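Local coordinates for protein putative decarboxylase involved in desferrioxamine biosynthesis (Erwinia amylovora, PDB 5O5C) that probably removes the carboxylate from lysine with the help of pyridoxal phosphate, an early step in making the siderophore desferrioxamine, at residues 161-166 against 373-378; 173-178 against 220-225; 206-211 against 230-235; 324-329 against 340-345. One frame throughout, in Å; residues are numbered along the deposited sequence.

Contact 1: 161-166 against 373-378; sequences GADGIF and VNKSIQ
The tight end of this contact is a single ammonium group, Lys-375 NZ, held by two neighbouring residues of the edge strand. With its chain bent at chi3 (-70°), the lysine crosses the Asp-163 side chain at about a right angle and makes a salt bridge, NZ to OD1 3.0 Å, with a weaker bond to OD2. The same NZ reaches Gly-164 O at 3.0 Å, almost along the C=O axis. Asp-163 OD1 also accepts from the backbone N of Gly-164, at 2.7 Å and from above the carboxylate plane, which fixes the acid's rotation; Gln-146 NE2 gives a further bond to the same OD1. The solvent side lies here, by Asp-163 and Lys-375. Ile-165 packs next, its CG2 3.6 Å from Lys-375 O. The other end is looser: it is buried, but a water mediates it, donating to Phe-166 O (2.7 Å) and Gln-378 OE1 and accepting from Ser-376 OG. Gln-172 also bonds to Gln-378 OE1. Ser-376 OG takes the backbone N of Gln-378 at 3.1 Å, an ST turn. The loop follows the outermost sheet strand of a fold type I PLP enzyme, shortly before Thr-380, whose counterpart in the second subunit bonds to this chain's PLP.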
loop_
_atom_site.group_PDB
_atom_site.type_symbol
_atom_site.label_atom_id
_atom_site.label_comp_id
_atom_site.label_asym_id
_atom_site.label_seq_id
_atom_site.Cartn_x
_atom_site.Cartn_y
_atom_site.Cartn_z
ATOM N N GLY B 161 -18.054 -15.957 12.530
ATOM C CA GLY B 161 -17.884 -14.468 12.610
ATOM C C GLY B 161 -16.543 -13.838 12.215
ATOM O O GLY B 161 -16.175 -12.727 12.696
ATOM N N ALA B 162 -15.791 -14.529 11.369
ATOM C CA ALA B 162 -14.514 -14.046 10.863
ATOM C C ALA B 162 -14.641 -13.034 9.739
ATOM O O ALA B 162 -15.685 -12.945 9.038
ATOM C CB ALA B 162 -13.645 -15.208 10.435
ATOM N N ASP B 163 -13.555 -12.293 9.537
ATOM C CA ASP B 163 -13.503 -11.277 8.476
ATOM C C ASP B 163 -12.068 -10.910 8.097
ATOM O O ASP B 163 -11.097 -11.347 8.746
ATOM C CB ASP B 163 -14.237 -10.038 8.961
ATOM C CG ASP B 163 -14.747 -9.136 7.833
ATOM O OD1 ASP B 163 -14.468 -9.327 6.636
ATOM O OD2 ASP B 163 -15.441 -8.176 8.180
ATOM N N GLY B 164 -11.921 -10.084 7.071
ATOM C CA GLY B 164 -10.581 -9.562 6.720
ATOM C C GLY B 164 -10.574 -8.367 5.816
ATOM O O GLY B 164 -11.613 -7.824 5.490
ATOM N N ILE B 165 -9.389 -7.979 5.377
ATOM C CA ILE B 165 -9.236 -6.773 4.608
ATOM C C ILE B 165 -8.004 -6.895 3.703
ATOM O O ILE B 165 -7.069 -7.601 4.011
ATOM C CB ILE B 165 -9.155 -5.583 5.578
ATOM C CG1 ILE B 165 -8.918 -4.288 4.848
ATOM C CG2 ILE B 165 -8.081 -5.785 6.616
ATOM C CD1 ILE B 165 -10.139 -3.737 4.207
ATOM N N PHE B 166 -8.035 -6.229 2.561
ATOM C CA PHE B 166 -6.872 -6.179 1.729
ATOM C C PHE B 166 -5.988 -5.010 2.228
ATOM O O PHE B 166 -6.462 -3.891 2.492
ATOM C CB PHE B 166 -7.252 -6.041 0.281
ATOM C CG PHE B 166 -7.521 -7.345 -0.425
ATOM C CD1 PHE B 166 -8.767 -7.952 -0.360
ATOM C CD2 PHE B 166 -6.539 -7.930 -1.244
ATOM C CE1 PHE B 166 -9.017 -9.156 -1.013
ATOM C CE2 PHE B 166 -6.786 -9.135 -1.913
ATOM C CZ PHE B 166 -8.024 -9.735 -1.812
ATOM N N VAL B 373 -13.037 0.805 4.992
ATOM C CA VAL B 373 -12.157 1.645 5.826
ATOM C C VAL B 373 -12.314 1.336 7.330
ATOM O O VAL B 373 -11.339 1.346 8.066
ATOM C CB VAL B 373 -12.250 3.183 5.520
ATOM C CG1 VAL B 373 -13.373 3.872 6.289
ATOM C CG2 VAL B 373 -10.927 3.874 5.838
ATOM N N ASN B 374 -13.505 0.929 7.771
ATOM C CA ASN B 374 -13.672 0.630 9.194
ATOM C C ASN B 374 -12.780 -0.522 9.710
ATOM O O ASN B 374 -12.499 -0.568 10.895
ATOM C CB ASN B 374 -15.153 0.435 9.536
ATOM C CG ASN B 374 -15.994 1.671 9.179
ATOM O OD1 ASN B 374 -16.900 1.584 8.354
ATOM N ND2 ASN B 374 -15.653 2.825 9.739
ATOM N N LYS B 375 -12.289 -1.387 8.823
ATOM C CA LYS B 375 -11.375 -2.495 9.157
ATOM C C LYS B 375 -9.885 -2.300 8.752
ATOM O O LYS B 375 -9.052 -3.213 8.876
ATOM C CB LYS B 375 -11.855 -3.792 8.477
ATOM C CG LYS B 375 -13.345 -4.103 8.593
ATOM C CD LYS B 375 -13.778 -5.385 7.890
ATOM C CE LYS B 375 -13.732 -5.288 6.386
ATOM N NZ LYS B 375 -14.320 -6.443 5.681
ATOM N N SER B 376 -9.545 -1.123 8.289
ATOM C CA SER B 376 -8.277 -0.867 7.595
ATOM C C SER B 376 -7.508 0.131 8.379
ATOM O O SER B 376 -8.122 0.914 9.111
ATOM C CB SER B 376 -8.580 -0.323 6.198
ATOM O OG SER B 376 -7.421 -0.181 5.384
ATOM N N ILE B 377 -6.172 0.085 8.258
ATOM C CA ILE B 377 -5.277 1.116 8.713
ATOM C C ILE B 377 -4.792 2.028 7.567
ATOM O O ILE B 377 -3.947 2.916 7.782
ATOM C CB ILE B 377 -4.064 0.593 9.584
ATOM C CG1 ILE B 377 -3.259 -0.445 8.868
ATOM C CG2 ILE B 377 -4.512 0.111 10.963
ATOM C CD1 ILE B 377 -1.792 -0.316 9.109
ATOM N N GLN B 378 -5.325 1.822 6.364
ATOM C CA GLN B 378 -5.194 2.773 5.266
ATOM C C GLN B 378 -6.508 3.565 5.135
ATOM O O GLN B 378 -7.565 3.165 5.666
ATOM C CB GLN B 378 -4.952 2.008 3.952
ATOM C CG GLN B 378 -3.678 1.147 3.892
ATOM C CD GLN B 378 -3.604 0.229 2.668
ATOM O OE1 GLN B 378 -4.087 -0.883 2.681
ATOM N NE2 GLN B 378 -2.963 0.683 1.641
HETATM O O HOH W 1 -5.990 -1.900 4.313
#

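Contact 2: 173-178 against 220-225; sequences SNLMAM and QKSMAI
Helix 220-225 meets helix 173-178 at a crossing angle of -56°, and the axes of these two short segments come within 8.9 Å. Taking it in order, the first residue to touch is Ser-222, where the helices come nearest: its CA is 5.0 Å from that of Leu-175. The hydroxyl stands beside the backbone N (chi1 -61°) and bonds back to Ser-218 O, one turn earlier in its own helix. The same OG lies against the backbone of the other helix, 3.3 Å from Leu-175 CA, a packing contact. Leu-175 folds over the serine from one side, CD1 3.9 Å from Ser-222 CB. Next comes Met-223. Both it and Met-178 are bent at chi2 and chi3, and the two side chains cross at about a right angle, so that Met-178 CE presses on Met-223 SD at 3.2 Å, a tight approach, while Met-178 CB lies 3.7 Å from the same sulfur. Last, Ile-225 brings CG2 to 4.4 Å from Leu-175 CD1, a looser touch, and packs as well on Leu-179 of the second subunit. Asn-174, at the border of this interface, has its amide held by His-296, Ser-218 and Asp-298 and touches the cofactor. A small serine between two larger side chains makes this close helix-helix packing, set in the PLP-binding domain of a group II decarboxylase and flanking its cofactor pocket.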
loop_
_atom_site.group_PDB
_atom_site.type_symbol
_atom_site.label_atom_id
_atom_site.label_comp_id
_atom_site.label_asym_id
_atom_site.label_seq_id
_atom_site.Cartn_x
_atom_site.Cartn_y
_atom_site.Cartn_z
ATOM N N SER B 173 -0.094 -6.301 6.947
ATOM C CA SER B 173 -0.927 -7.339 7.610
ATOM C C SER B 173 -0.346 -7.778 8.983
ATOM O O SER B 173 -1.112 -7.887 10.002
ATOM C CB SER B 173 -1.092 -8.505 6.661
ATOM O OG SER B 173 -1.599 -7.995 5.402
ATOM N N ASN B 174 0.982 -7.965 9.022
ATOM C CA ASN B 174 1.688 -8.322 10.265
ATOM C C ASN B 174 1.631 -7.198 11.260
ATOM O O ASN B 174 1.519 -7.456 12.444
ATOM C CB ASN B 174 3.127 -8.777 10.057
ATOM C CG ASN B 174 3.233 -10.193 9.509
ATOM O OD1 ASN B 174 2.268 -10.971 9.558
ATOM N ND2 ASN B 174 4.410 -10.548 9.016
ATOM N N LEU B 175 1.649 -5.952 10.791
ATOM C CA LEU B 175 1.461 -4.831 11.717
ATOM C C LEU B 175 0.069 -4.889 12.341
ATOM O O LEU B 175 -0.067 -4.747 13.585
ATOM C CB LEU B 175 1.707 -3.496 11.055
ATOM C CG LEU B 175 1.346 -2.240 11.857
ATOM C CD1 LEU B 175 2.076 -2.231 13.171
ATOM C CD2 LEU B 175 1.690 -1.015 11.022
ATOM N N MET B 176 -0.935 -5.177 11.515
ATOM C CA MET B 176 -2.309 -5.155 12.009
ATOM C C MET B 176 -2.473 -6.276 13.012
ATOM O O MET B 176 -3.137 -6.080 14.039
ATOM C CB MET B 176 -3.340 -5.303 10.883
ATOM C CG MET B 176 -3.422 -4.157 9.916
ATOM S SD MET B 176 -4.735 -4.574 8.759
ATOM C CE MET B 176 -4.723 -3.215 7.598
ATOM N N ALA B 177 -1.816 -7.413 12.747
ATOM C CA ALA B 177 -1.834 -8.574 13.670
ATOM C C ALA B 177 -1.264 -8.292 15.065
ATOM O O ALA B 177 -1.892 -8.660 16.103
ATOM C CB ALA B 177 -1.168 -9.801 13.063
ATOM N N MET B 178 -0.114 -7.622 15.123
ATOM C CA MET B 178 0.456 -7.302 16.415
ATOM C C MET B 178 -0.320 -6.136 17.083
ATOM O O MET B 178 -0.374 -6.051 18.305
ATOM C CB MET B 178 1.940 -6.997 16.287
ATOM C CG MET B 178 2.776 -8.132 15.694
ATOM S SD MET B 178 2.593 -9.688 16.582
ATOM C CE MET B 178 3.159 -9.342 18.158
ATOM N N GLN B 220 9.235 -7.919 14.369
ATOM C CA GLN B 220 10.063 -6.970 15.084
ATOM C C GLN B 220 9.882 -5.489 14.652
ATOM O O GLN B 220 9.793 -4.652 15.491
ATOM C CB GLN B 220 11.549 -7.332 14.959
ATOM C CG GLN B 220 12.002 -8.534 15.793
ATOM C CD GLN B 220 11.806 -9.840 15.086
ATOM O OE1 GLN B 220 11.150 -9.882 14.029
ATOM N NE2 GLN B 220 12.330 -10.934 15.680
ATOM N N LYS B 221 9.826 -5.197 13.352
ATOM C CA LYS B 221 9.544 -3.833 12.860
ATOM C C LYS B 221 8.191 -3.361 13.357
ATOM O O LYS B 221 8.026 -2.197 13.752
ATOM C CB LYS B 221 9.594 -3.746 11.331
ATOM C CG LYS B 221 10.931 -4.107 10.671
ATOM C CD LYS B 221 10.858 -4.071 9.137
ATOM C CE LYS B 221 12.155 -3.574 8.519
ATOM N NZ LYS B 221 12.327 -3.884 7.070
ATOM N N SER B 222 7.212 -4.259 13.359
ATOM C CA SER B 222 5.868 -3.903 13.784
ATOM C C SER B 222 5.839 -3.556 15.278
ATOM O O SER B 222 5.186 -2.598 15.626
ATOM C CB SER B 222 4.842 -4.995 13.528
ATOM O OG SER B 222 4.727 -5.286 12.163
ATOM N N MET B 223 6.532 -4.330 16.122
ATOM C CA MET B 223 6.618 -4.044 17.571
ATOM C C MET B 223 7.404 -2.781 17.847
ATOM O O MET B 223 7.107 -2.107 18.841
ATOM C CB MET B 223 7.254 -5.173 18.359
ATOM C CG MET B 223 6.680 -6.539 18.245
ATOM S SD MET B 223 4.930 -6.729 18.452
ATOM C CE MET B 223 4.787 -6.295 20.152
ATOM N N ALA B 224 8.345 -2.398 16.965
ATOM C CA ALA B 224 8.940 -1.033 17.042
ATOM C C ALA B 224 7.948 0.066 16.873
ATOM O O ALA B 224 7.875 1.022 17.674
ATOM C CB ALA B 224 10.058 -0.846 16.078
ATOM N N ILE B 225 7.163 -0.067 15.811
ATOM C CA ILE B 225 6.150 0.877 15.539
ATOM C C ILE B 225 5.105 0.963 16.688
ATOM O O ILE B 225 4.680 2.048 17.067
ATOM C CB ILE B 225 5.510 0.549 14.189
ATOM C CG1 ILE B 225 6.524 0.762 13.062
ATOM C CG2 ILE B 225 4.323 1.438 13.905
ATOM C CD1 ILE B 225 6.056 0.082 11.803
#

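Contact 3: 206-211 against 230-235; sequences KWRVFT and YDAVIP
Arg-208 turns sharply at chi2 (-67°), after a first torsion that sets CG beside its own backbone N, and so swings back over residues 231-232. Ile-234 has CG1 anti to its carbonyl carbon (chi1 -61°) and CD1 extended, which carries the methyl to 3.6 Å from Arg-208 CG, the two chains crossing at about a right angle. Phe-210 lies side by side with Ile-234 on the same face of the sheet, its CE2 3.7 Å from Ile-234 CD1. On the other face Thr-211 OG1 takes the crowded position between N and carbonyl carbon and rests against Val-233 CG1. Beneath these side chains runs a parallel ladder. Val-209 N gives to Ala-232 O at 2.7 Å, nearly straight, and Ile-234 N gives to Val-209 O, also 2.7 Å and close to the C=O axis. Thr-211 N closes the series on Ile-234 O at a longer 3.1 Å, coming from above the carbonyl plane. The guanidinium has Asp-231 O over one face, 3.2 Å from NE but badly angled for a bond; its NH1 instead gives to Trp-207 O, in the guanidinium plane, at 2.9 Å, and to Ala-205 O. The strands are the two ends of a beta-alpha-beta crossover through helix 218-225. The contact therefore rests on backbone bonds; the main-chain carbonyls bound by Arg-208 NH1 would partly stabilise its charge, while its aliphatic part lies against Ile-234.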
loop_
_atom_site.group_PDB
_atom_site.type_symbol
_atom_site.label_atom_id
_atom_site.label_comp_id
_atom_site.label_asym_id
_atom_site.label_seq_id
_atom_site.Cartn_x
_atom_site.Cartn_y
_atom_site.Cartn_z
ATOM N N LYS B 206 6.047 -4.945 29.940
ATOM C CA LYS B 206 6.279 -6.351 30.286
ATOM C C LYS B 206 5.823 -7.315 29.201
ATOM O O LYS B 206 6.254 -8.459 29.206
ATOM C CB LYS B 206 5.613 -6.688 31.604
ATOM C CG LYS B 206 6.047 -5.827 32.783
ATOM C CD LYS B 206 5.124 -6.096 33.971
ATOM C CE LYS B 206 5.744 -5.762 35.313
ATOM N NZ LYS B 206 4.761 -6.063 36.405
ATOM N N TRP B 207 4.985 -6.853 28.256
ATOM C CA TRP B 207 4.333 -7.756 27.310
ATOM C C TRP B 207 5.359 -8.385 26.390
ATOM O O TRP B 207 6.300 -7.759 25.972
ATOM C CB TRP B 207 3.228 -7.037 26.502
ATOM C CG TRP B 207 2.123 -6.463 27.353
ATOM C CD1 TRP B 207 1.867 -6.761 28.651
ATOM C CD2 TRP B 207 1.127 -5.530 26.958
ATOM N NE1 TRP B 207 0.819 -6.033 29.113
ATOM C CE2 TRP B 207 0.333 -5.267 28.094
ATOM C CE3 TRP B 207 0.831 -4.868 25.761
ATOM C CZ2 TRP B 207 -0.729 -4.380 28.072
ATOM C CZ3 TRP B 207 -0.221 -3.995 25.732
ATOM C CH2 TRP B 207 -1.013 -3.766 26.888
ATOM N N ARG B 208 5.188 -9.658 26.099
ATOM C CA ARG B 208 6.131 -10.362 25.258
ATOM C C ARG B 208 5.422 -11.117 24.169
ATOM O O ARG B 208 4.412 -11.740 24.413
ATOM C CB ARG B 208 7.029 -11.292 26.090
ATOM C CG ARG B 208 8.035 -10.528 26.960
ATOM C CD ARG B 208 9.095 -9.785 26.140
ATOM N NE ARG B 208 10.080 -9.054 26.945
ATOM C CZ ARG B 208 9.932 -7.813 27.427
ATOM N NH1 ARG B 208 8.814 -7.107 27.241
ATOM N NH2 ARG B 208 10.910 -7.272 28.128
ATOM N N VAL B 209 6.008 -11.064 22.982
ATOM C CA VAL B 209 5.571 -11.831 21.800
ATOM C C VAL B 209 6.621 -12.863 21.438
ATOM O O VAL B 209 7.801 -12.590 21.478
ATOM C CB VAL B 209 5.327 -10.914 20.595
ATOM C CG1 VAL B 209 5.067 -11.693 19.311
ATOM C CG2 VAL B 209 4.177 -9.944 20.924
ATOM N N PHE B 210 6.182 -14.050 21.056
ATOM C CA PHE B 210 7.102 -15.135 20.741
ATOM C C PHE B 210 7.053 -15.405 19.249
ATOM O O PHE B 210 5.973 -15.550 18.669
ATOM C CB PHE B 210 6.753 -16.402 21.516
ATOM C CG PHE B 210 6.724 -16.208 22.986
ATOM C CD1 PHE B 210 5.568 -15.774 23.601
ATOM C CD2 PHE B 210 7.848 -16.439 23.763
ATOM C CE1 PHE B 210 5.530 -15.557 24.958
ATOM C CE2 PHE B 210 7.809 -16.242 25.133
ATOM C CZ PHE B 210 6.641 -15.805 25.735
ATOM N N THR B 211 8.231 -15.499 18.645
ATOM C CA THR B 211 8.357 -15.899 17.248
ATOM C C THR B 211 9.574 -16.734 17.045
ATOM O O THR B 211 10.523 -16.660 17.821
ATOM C CB THR B 211 8.552 -14.722 16.268
ATOM O OG1 THR B 211 9.638 -13.895 16.679
ATOM C CG2 THR B 211 7.379 -13.929 16.174
ATOM N N TYR B 230 11.871 -3.969 19.675
ATOM C CA TYR B 230 12.322 -5.347 19.364
ATOM C C TYR B 230 12.459 -6.211 20.642
ATOM O O TYR B 230 12.279 -7.438 20.580
ATOM C CB TYR B 230 13.653 -5.394 18.614
ATOM C CG TYR B 230 13.806 -4.570 17.343
ATOM C CD1 TYR B 230 12.714 -4.241 16.523
ATOM C CD2 TYR B 230 15.062 -4.180 16.934
ATOM C CE1 TYR B 230 12.877 -3.489 15.373
ATOM C CE2 TYR B 230 15.254 -3.449 15.784
ATOM C CZ TYR B 230 14.166 -3.093 15.007
ATOM O OH TYR B 230 14.435 -2.347 13.893
ATOM N N ASP B 231 12.755 -5.581 21.785
ATOM C CA ASP B 231 12.852 -6.273 23.077
ATOM C C ASP B 231 11.559 -7.000 23.484
ATOM O O ASP B 231 11.587 -7.879 24.326
ATOM C CB ASP B 231 13.150 -5.308 24.219
ATOM C CG ASP B 231 14.532 -4.760 24.206
ATOM O OD1 ASP B 231 15.449 -5.266 23.501
ATOM O OD2 ASP B 231 14.680 -3.759 24.946
ATOM N N ALA B 232 10.419 -6.635 22.907
ATOM C CA ALA B 232 9.184 -7.286 23.300
ATOM C C ALA B 232 9.018 -8.637 22.612
ATOM O O ALA B 232 8.046 -9.335 22.863
ATOM C CB ALA B 232 7.988 -6.387 23.037
ATOM N N VAL B 233 9.934 -8.970 21.715
ATOM C CA VAL B 233 9.849 -10.125 20.868
ATOM C C VAL B 233 10.875 -11.068 21.431
ATOM O O VAL B 233 12.040 -10.686 21.534
ATOM C CB VAL B 233 10.194 -9.764 19.408
ATOM C CG1 VAL B 233 10.384 -11.022 18.559
ATOM C CG2 VAL B 233 9.113 -8.843 18.816
ATOM N N ILE B 234 10.443 -12.260 21.820
ATOM C CA ILE B 234 11.324 -13.345 22.271
ATOM C C ILE B 234 11.497 -14.370 21.107
ATOM O O ILE B 234 10.532 -15.047 20.713
ATOM C CB ILE B 234 10.803 -14.012 23.570
ATOM C CG1 ILE B 234 10.734 -12.966 24.705
ATOM C CG2 ILE B 234 11.747 -15.098 24.023
ATOM C CD1 ILE B 234 9.953 -13.388 25.930
ATOM N N PRO B 235 12.706 -14.432 20.520
ATOM C CA PRO B 235 12.999 -15.410 19.466
ATOM C C PRO B 235 13.116 -16.817 20.036
ATOM O O PRO B 235 13.804 -17.012 21.030
ATOM C CB PRO B 235 14.353 -14.944 18.875
ATOM C CG PRO B 235 14.563 -13.570 19.406
ATOM C CD PRO B 235 13.774 -13.432 20.660
#

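Contact 4: 324-329 against 340-345; sequences VTVDYH and AFFVRD. With PLP (pyridoxal-5'-phosphate), chain H.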
loop_
_atom_site.group_PDB
_atom_site.type_symbol
_atom_site.label_atom_id
_atom_site.label_comp_id
_atom_site.label_asym_id
_atom_site.label_seq_id
_atom_site.Cartn_x
_atom_site.Cartn_y
_atom_site.Cartn_z
ATOM N N VAL B 324 -4.485 -14.219 10.545
ATOM C CA VAL B 324 -3.755 -14.844 9.456
ATOM C C VAL B 324 -3.363 -13.774 8.438
ATOM O O VAL B 324 -4.230 -12.936 8.015
ATOM C CB VAL B 324 -4.535 -15.949 8.689
ATOM C CG1 VAL B 324 -3.620 -16.647 7.685
ATOM C CG2 VAL B 324 -5.128 -16.999 9.587
ATOM N N THR B 325 -2.099 -13.785 8.053
ATOM C CA THR B 325 -1.645 -12.961 6.950
ATOM C C THR B 325 -1.399 -13.819 5.709
ATOM O O THR B 325 -0.775 -14.875 5.778
ATOM C CB THR B 325 -0.355 -12.190 7.244
ATOM O OG1 THR B 325 0.727 -13.127 7.366
ATOM C CG2 THR B 325 -0.442 -11.461 8.388
ATOM N N VAL B 326 -1.799 -13.284 4.576
ATOM C CA VAL B 326 -1.804 -13.992 3.301
ATOM C C VAL B 326 -1.264 -13.080 2.188
ATOM O O VAL B 326 -1.794 -11.977 2.056
ATOM C CB VAL B 326 -3.272 -14.338 2.962
ATOM C CG1 VAL B 326 -3.401 -14.856 1.556
ATOM C CG2 VAL B 326 -3.819 -15.350 3.938
ATOM N N ASP B 327 -0.298 -13.546 1.355
ATOM C CA ASP B 327 0.198 -12.744 0.188
ATOM C C ASP B 327 -0.109 -13.407 -1.130
ATOM O O ASP B 327 0.522 -14.385 -1.484
ATOM C CB ASP B 327 1.708 -12.452 0.180
ATOM C CG ASP B 327 2.104 -11.216 0.934
ATOM O OD1 ASP B 327 1.297 -10.504 1.506
ATOM O OD2 ASP B 327 3.310 -10.982 0.968
ATOM N N TYR B 328 -1.090 -12.844 -1.847
ATOM C CA TYR B 328 -1.479 -13.343 -3.125
ATOM C C TYR B 328 -0.449 -12.964 -4.146
ATOM O O TYR B 328 -0.328 -13.671 -5.195
ATOM C CB TYR B 328 -2.841 -12.845 -3.587
ATOM C CG TYR B 328 -3.945 -12.923 -2.584
ATOM C CD1 TYR B 328 -4.645 -14.123 -2.399
ATOM C CD2 TYR B 328 -4.322 -11.820 -1.809
ATOM C CE1 TYR B 328 -5.689 -14.216 -1.504
ATOM C CE2 TYR B 328 -5.385 -11.925 -0.882
ATOM C CZ TYR B 328 -6.049 -13.152 -0.725
ATOM O OH TYR B 328 -7.118 -13.326 0.189
ATOM N N HIS B 329 0.263 -11.861 -3.855
ATOM C CA HIS B 329 1.378 -11.413 -4.673
ATOM C C HIS B 329 2.747 -12.161 -4.515
ATOM O O HIS B 329 3.701 -11.762 -5.185
ATOM C CB HIS B 329 1.562 -9.889 -4.580
ATOM C CG HIS B 329 2.088 -9.391 -3.274
ATOM N ND1 HIS B 329 1.536 -8.306 -2.606
ATOM C CD2 HIS B 329 3.138 -9.797 -2.521
ATOM C CE1 HIS B 329 2.207 -8.094 -1.494
ATOM N NE2 HIS B 329 3.188 -8.966 -1.427
ATOM N N ALA B 340 -3.647 -9.612 1.953
ATOM C CA ALA B 340 -4.755 -9.457 2.869
ATOM C C ALA B 340 -4.478 -10.016 4.240
ATOM O O ALA B 340 -3.597 -10.897 4.416
ATOM C CB ALA B 340 -6.006 -10.114 2.286
ATOM N N PHE B 341 -5.235 -9.459 5.197
ATOM C CA PHE B 341 -5.157 -9.770 6.637
ATOM C C PHE B 341 -6.500 -10.311 7.131
ATOM O O PHE B 341 -7.533 -9.733 6.846
ATOM C CB PHE B 341 -4.822 -8.498 7.387
ATOM C CG PHE B 341 -4.838 -8.659 8.849
ATOM C CD1 PHE B 341 -3.887 -9.420 9.458
ATOM C CD2 PHE B 341 -5.862 -8.120 9.615
ATOM C CE1 PHE B 341 -3.908 -9.644 10.806
ATOM C CE2 PHE B 341 -5.872 -8.302 10.987
ATOM C CZ PHE B 341 -4.907 -9.095 11.577
ATOM N N PHE B 342 -6.482 -11.401 7.892
ATOM C CA PHE B 342 -7.678 -12.068 8.337
ATOM C C PHE B 342 -7.724 -12.191 9.840
ATOM O O PHE B 342 -6.713 -12.498 10.429
ATOM C CB PHE B 342 -7.774 -13.439 7.723
ATOM C CG PHE B 342 -7.894 -13.392 6.254
ATOM C CD1 PHE B 342 -6.771 -13.289 5.474
ATOM C CD2 PHE B 342 -9.137 -13.347 5.654
ATOM C CE1 PHE B 342 -6.868 -13.181 4.136
ATOM C CE2 PHE B 342 -9.238 -13.205 4.299
ATOM C CZ PHE B 342 -8.108 -13.119 3.534
ATOM N N VAL B 343 -8.919 -11.999 10.418
ATOM C CA VAL B 343 -9.171 -12.219 11.853
ATOM C C VAL B 343 -10.235 -13.319 12.155
ATOM O O VAL B 343 -11.166 -13.511 11.406
ATOM C CB VAL B 343 -9.584 -10.941 12.549
ATOM C CG1 VAL B 343 -8.396 -9.989 12.647
ATOM C CG2 VAL B 343 -10.784 -10.272 11.890
ATOM N N ARG B 344 -10.080 -14.016 13.266
ATOM C CA ARG B 344 -11.027 -15.036 13.672
ATOM C C ARG B 344 -12.365 -14.361 14.076
ATOM O O ARG B 344 -13.410 -14.843 13.734
ATOM C CB ARG B 344 -10.447 -15.809 14.845
ATOM C CG ARG B 344 -11.268 -16.970 15.300
ATOM C CD ARG B 344 -10.594 -17.795 16.397
ATOM N NE ARG B 344 -11.308 -19.045 16.388
ATOM C CZ ARG B 344 -10.849 -20.226 16.011
ATOM N NH1 ARG B 344 -9.617 -20.367 15.592
ATOM N NH2 ARG B 344 -11.640 -21.278 16.013
ATOM N N ASP B 345 -12.262 -13.223 14.758
ATOM C CA ASP B 345 -13.361 -12.472 15.326
ATOM C C ASP B 345 -13.321 -11.005 14.913
ATOM O O ASP B 345 -12.502 -10.228 15.398
ATOM C CB ASP B 345 -13.322 -12.573 16.847
ATOM C CG ASP B 345 -14.506 -11.828 17.519
ATOM O OD1 ASP B 345 -15.570 -11.661 16.871
ATOM O OD2 ASP B 345 -14.330 -11.376 18.674
HETATM N N1 PLP H . 5.835 -12.687 6.125
HETATM C C2 PLP H . 6.514 -13.636 5.447
HETATM C C2A PLP H . 6.482 -15.066 5.897
HETATM C C3 PLP H . 7.271 -13.244 4.249
HETATM O O3 PLP H . 7.983 -14.162 3.516
HETATM C C4 PLP H . 7.212 -11.808 3.883
HETATM C C4A PLP H . 7.989 -11.277 2.741
HETATM C C5 PLP H . 6.439 -10.875 4.704
HETATM C C6 PLP H . 5.801 -11.379 5.820
HETATM C C5A PLP H . 6.392 -9.409 4.338
HETATM O O4P PLP H . 5.578 -9.378 3.155
HETATM P P PLP H . 5.346 -8.120 2.168
HETATM O O1P PLP H . 6.638 -7.982 1.429
HETATM O O2P PLP H . 4.254 -8.588 1.239
HETATM O O3P PLP H . 4.986 -6.902 2.942
#
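At the C-terminal end of strand 324-327 the chain enters the cofactor pocket: Asp-327 ends the strand and His-329 follows in the first turn of helix 328-331, both lining the pocket. His-329 NE2 gives a hydrogen bond to PLP O2P at 2.9 Å, in the plane of the imidazole; ND1 accepts from the backbone N of Cys-338, which leaves NE2 as the donor to the phosphate and fixes the ring's rotation. Asp-327 OD2 stands only 2.6 Å from the same PLP O2P, close enough that one of the two acid groups probably carries a proton. Upstream, the backbones pair by four bonds. Val-324 and Phe-342 exchange two, the shorter from Phe-342 N to Val-324 O at 2.7 Å; the others are Val-326 N to Ala-340 O and Ala-340 N to Val-326 O, each 3.0 Å. Between them Thr-325 and Phe-341 form the non-hydrogen-bonded pair, CG2 of the threonine at the ring edge. On the opposite face Val-326 CG2 touches Phe-342 CE1 at 3.7 Å. Tyr-328 approaches Phe-342 tip to tip, OH 3.5 Å from CZ in the plane of the phenyl ring, and lays its own edge against Ala-340 CB; its hydroxyl is bonded to Thr-152. The Phe-342 face is covered by helix 140-156 and the Phe-341 face by helix 170-189, while strands 294-299 and 163-167 flank the pair within the sheet.

From the N terminus, strand 163-167 comes first, and the loop it closes with 373-378 in contact 1 encloses all the others. Helix 170-189 follows and opens contact 2; strand 207-212 opens contact 3 before helix 218-225 closes contact 2, and strand 233-236 then closes contact 3, so these two cross. Contact 4 comes later in series, its two strands joined by a short connection. Contacts 1, 3 and 4 all reach the seven-stranded sheet, 3 at one edge and 1 at the other. Asp-163 and Ile-165 pair with Val-343 and Phe-341, linking 1 to 4, and Met-178 packs on Val-209 between 2 and 3.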